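Local structure of matrix protein VP40 (Lake Victoria marburgvirus, 5B0V) at residues A[107-117]-A[144-152]. The protein forms the matrix layer of Marburg virus, driving assembly and budding of virus particles at the plasma membrane and suppressing host interferon signalling. Sequence-based numbering, arbitrary orientation.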
loop_
_atom_site.group_PDB
_atom_site.type_symbol
_atom_site.label_atom_id
_atom_site.label_comp_id
_atom_site.label_asym_id
_atom_site.label_seq_id
_atom_site.Cartn_x
_atom_site.Cartn_y
_atom_site.Cartn_z
ATOM N N GLU A 107 13.182 11.616 4.707
ATOM C CA GLU A 107 13.196 11.131 6.090
ATOM C C GLU A 107 13.142 9.610 6.179
ATOM O O GLU A 107 13.688 9.019 7.105
ATOM C CB GLU A 107 12.052 11.742 6.881
ATOM C CG GLU A 107 12.044 13.265 6.938
ATOM C CD GLU A 107 10.893 13.802 7.751
ATOM O OE1 GLU A 107 10.778 13.333 8.905
ATOM O OE2 GLU A 107 10.136 14.687 7.258
ATOM N N TYR A 108 12.531 8.976 5.181
ATOM C CA TYR A 108 12.498 7.510 5.105
ATOM C C TYR A 108 12.032 7.047 3.746
ATOM O O TYR A 108 11.150 7.673 3.175
ATOM C CB TYR A 108 11.547 6.967 6.172
ATOM C CG TYR A 108 11.931 5.597 6.626
ATOM C CD1 TYR A 108 11.444 4.480 5.986
ATOM C CD2 TYR A 108 12.822 5.420 7.673
ATOM C CE1 TYR A 108 11.813 3.213 6.379
ATOM C CE2 TYR A 108 13.202 4.160 8.073
ATOM C CZ TYR A 108 12.693 3.064 7.415
ATOM O OH TYR A 108 13.052 1.792 7.798
ATOM N N PRO A 109 12.582 5.930 3.217
ATOM C CA PRO A 109 12.057 5.506 1.902
ATOM C C PRO A 109 10.522 5.489 1.883
ATOM O O PRO A 109 9.876 4.836 2.709
ATOM C CB PRO A 109 12.613 4.096 1.724
ATOM C CG PRO A 109 13.827 4.061 2.547
ATOM C CD PRO A 109 13.629 5.015 3.702
ATOM N N LEU A 110 9.955 6.202 0.926
ATOM C CA LEU A 110 8.523 6.295 0.776
ATOM C C LEU A 110 7.816 4.941 0.569
ATOM O O LEU A 110 6.808 4.670 1.212
ATOM C CB LEU A 110 8.223 7.225 -0.394
ATOM C CG LEU A 110 6.779 7.600 -0.707
ATOM C CD1 LEU A 110 6.118 8.180 0.531
ATOM C CD2 LEU A 110 6.731 8.584 -1.888
ATOM N N ALA A 111 8.319 4.105 -0.335
ATOM C CA ALA A 111 7.633 2.862 -0.696
ATOM C C ALA A 111 7.516 1.935 0.490
ATOM O O ALA A 111 6.464 1.348 0.734
ATOM C CB ALA A 111 8.343 2.156 -1.833
ATOM N N HIS A 112 8.587 1.787 1.237
ATOM C CA HIS A 112 8.507 1.039 2.484
ATOM C C HIS A 112 7.438 1.636 3.378
ATOM O O HIS A 112 6.586 0.948 3.897
ATOM C CB HIS A 112 9.857 1.058 3.205
ATOM C CG HIS A 112 9.965 0.046 4.291
ATOM N ND1 HIS A 112 11.172 -0.295 4.855
ATOM C CD2 HIS A 112 9.033 -0.727 4.897
ATOM C CE1 HIS A 112 10.979 -1.228 5.771
ATOM N NE2 HIS A 112 9.688 -1.504 5.820
ATOM N N THR A 113 7.476 2.944 3.537
ATOM C CA THR A 113 6.540 3.616 4.430
ATOM C C THR A 113 5.104 3.291 4.046
ATOM O O THR A 113 4.305 2.884 4.883
ATOM C CB THR A 113 6.745 5.147 4.427
ATOM O OG1 THR A 113 8.109 5.458 4.769
ATOM C CG2 THR A 113 5.807 5.783 5.412
ATOM N N VAL A 114 4.801 3.459 2.765
ATOM C CA VAL A 114 3.459 3.230 2.271
ATOM C C VAL A 114 3.077 1.743 2.308
ATOM O O VAL A 114 1.949 1.386 2.662
ATOM C CB VAL A 114 3.292 3.786 0.849
ATOM C CG1 VAL A 114 1.909 3.430 0.296
ATOM C CG2 VAL A 114 3.505 5.296 0.857
ATOM N N ALA A 115 4.013 0.878 1.955
ATOM C CA ALA A 115 3.744 -0.554 1.979
ATOM C C ALA A 115 3.501 -1.011 3.404
ATOM O O ALA A 115 2.596 -1.807 3.670
ATOM C CB ALA A 115 4.905 -1.310 1.373
ATOM N N ALA A 116 4.310 -0.484 4.317
ATOM C CA ALA A 116 4.207 -0.836 5.718
ATOM C C ALA A 116 2.840 -0.419 6.280
ATOM O O ALA A 116 2.244 -1.109 7.104
ATOM C CB ALA A 116 5.329 -0.188 6.491
ATOM N N LEU A 117 2.346 0.722 5.831
ATOM C CA LEU A 117 1.109 1.263 6.371
ATOM C C LEU A 117 -0.058 0.451 5.849
ATOM O O LEU A 117 -0.885 -0.010 6.617
ATOM C CB LEU A 117 0.970 2.756 6.023
ATOM C CG LEU A 117 1.746 3.733 6.933
ATOM C CD1 LEU A 117 1.720 5.141 6.370
ATOM C CD2 LEU A 117 1.202 3.726 8.356
ATOM N N ILE A 144 8.934 -0.359 13.044
ATOM C CA ILE A 144 10.249 -0.121 12.470
ATOM C C ILE A 144 10.978 1.056 13.080
ATOM O O ILE A 144 10.527 2.212 13.105
ATOM C CB ILE A 144 10.282 -0.058 10.941
ATOM C CG1 ILE A 144 9.184 0.843 10.414
ATOM C CG2 ILE A 144 10.129 -1.482 10.377
ATOM C CD1 ILE A 144 9.065 0.830 8.903
ATOM N N PRO A 145 12.142 0.742 13.602
ATOM C CA PRO A 145 12.868 1.680 14.396
ATOM C C PRO A 145 13.075 2.991 13.684
ATOM O O PRO A 145 13.163 3.040 12.463
ATOM C CB PRO A 145 14.216 0.985 14.602
ATOM C CG PRO A 145 14.260 -0.123 13.608
ATOM C CD PRO A 145 12.850 -0.538 13.455
ATOM N N ALA A 146 13.176 4.053 14.468
ATOM C CA ALA A 146 13.625 5.318 13.935
ATOM C C ALA A 146 12.661 5.895 12.931
ATOM O O ALA A 146 12.938 6.942 12.368
ATOM C CB ALA A 146 14.979 5.142 13.268
ATOM N N HIS A 147 11.525 5.247 12.691
ATOM C CA HIS A 147 10.651 5.744 11.658
ATOM C C HIS A 147 9.997 7.041 12.089
ATOM O O HIS A 147 9.497 7.125 13.191
ATOM C CB HIS A 147 9.577 4.743 11.268
ATOM C CG HIS A 147 8.993 5.053 9.934
ATOM N ND1 HIS A 147 8.200 6.156 9.715
ATOM C CD2 HIS A 147 9.189 4.490 8.724
ATOM C CE1 HIS A 147 7.888 6.233 8.438
ATOM N NE2 HIS A 147 8.465 5.223 7.816
ATOM N N PRO A 148 10.006 8.053 11.217
ATOM C CA PRO A 148 9.419 9.361 11.527
ATOM C C PRO A 148 7.999 9.297 12.063
ATOM O O PRO A 148 7.701 9.977 13.018
ATOM C CB PRO A 148 9.429 10.098 10.186
ATOM C CG PRO A 148 10.527 9.475 9.439
ATOM C CD PRO A 148 10.711 8.063 9.933
ATOM N N LEU A 149 7.137 8.538 11.417
ATOM C CA LEU A 149 5.751 8.363 11.857
ATOM C C LEU A 149 5.640 7.430 13.054
ATOM O O LEU A 149 6.135 6.286 13.037
ATOM C CB LEU A 149 4.888 7.810 10.723
ATOM C CG LEU A 149 4.922 8.600 9.420
ATOM C CD1 LEU A 149 4.148 7.850 8.358
ATOM C CD2 LEU A 149 4.373 9.999 9.588
ATOM N N ARG A 150 4.955 7.913 14.083
ATOM C CA ARG A 150 4.861 7.151 15.320
ATOM C C ARG A 150 4.229 5.764 15.097
ATOM O O ARG A 150 4.708 4.775 15.647
ATOM C CB ARG A 150 4.076 7.928 16.387
ATOM C CG ARG A 150 4.146 7.250 17.736
ATOM C CD ARG A 150 3.251 7.881 18.784
ATOM N NE ARG A 150 2.941 6.897 19.825
ATOM C CZ ARG A 150 3.747 6.564 20.831
ATOM N NH1 ARG A 150 4.933 7.140 20.972
ATOM N NH2 ARG A 150 3.378 5.630 21.702
HETATM N N MSE A 151 3.172 5.697 14.291
HETATM C CA MSE A 151 2.476 4.435 14.063
HETATM C C MSE A 151 3.404 3.317 13.638
HETATM O O MSE A 151 3.299 2.211 14.146
HETATM C CB MSE A 151 1.382 4.650 13.031
HETATM C CG MSE A 151 0.551 3.415 12.741
HETATM SE SE MSE A 151 -0.910 3.160 14.033
HETATM C CE MSE A 151 0.124 1.906 15.066
ATOM N N LEU A 152 4.335 3.583 12.721
ATOM C CA LEU A 152 5.253 2.542 12.252
ATOM C C LEU A 152 6.365 2.378 13.219
ATOM O O LEU A 152 6.771 1.259 13.484
ATOM C CB LEU A 152 5.853 2.886 10.910
ATOM C CG LEU A 152 4.870 3.050 9.750
ATOM C CD1 LEU A 152 5.595 3.495 8.494
ATOM C CD2 LEU A 152 4.156 1.754 9.494
#
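His147 meets Tyr108 with an imidazole carbon, CD2, set over the middle of the phenol ring, and His112 ND1 lies at the phenol's edge, in its plane. Leu152 CD1 and Pro148 CD lie over opposite faces of the His147 imidazole, both toward its rim. The Tyr108 and His147 rings form an oblique pair, their planes inclined at 43°. The His112 imidazole receives Ile144 CD1 over one face in a CH-pi contact, 4.2 Å from CD1 to the ring centroid.

At the edge of His147 both nitrogens are used, almost in the ring plane: NE2 donates to Thr113 OG1 (3.1 Å), and ND1 accepts from Leu149 N. Thr113 suits its place because its hydroxyl passes the bond on to Pro109 O, 2.8 Å from OG1, at the N-cap of helix 110-119, while its methyl CG2 lies 3.8 Å from Leu152 CD1.

Farther along, leucines fill the seam between the helices: Leu152 CD2 rests 3.8 Å from Ala116 CB, whose small side chain permits close approach, and Leu117 crosses Leu149 and Leu152 at about a right angle, CD1 against Leu149 CD1 and CD2 against Leu152 CD2. Phe75 of strand 72-83 touches Leu117 and Leu149.

Ala111, Val114 and Ala115 of the same helix pack on the second subunit of the dimer. Since ND1 accepts and NE2 donates, His147 is probably neutral, its buried polar edge satisfied by a relay tying turn 144-147 to this dimer-facing helix.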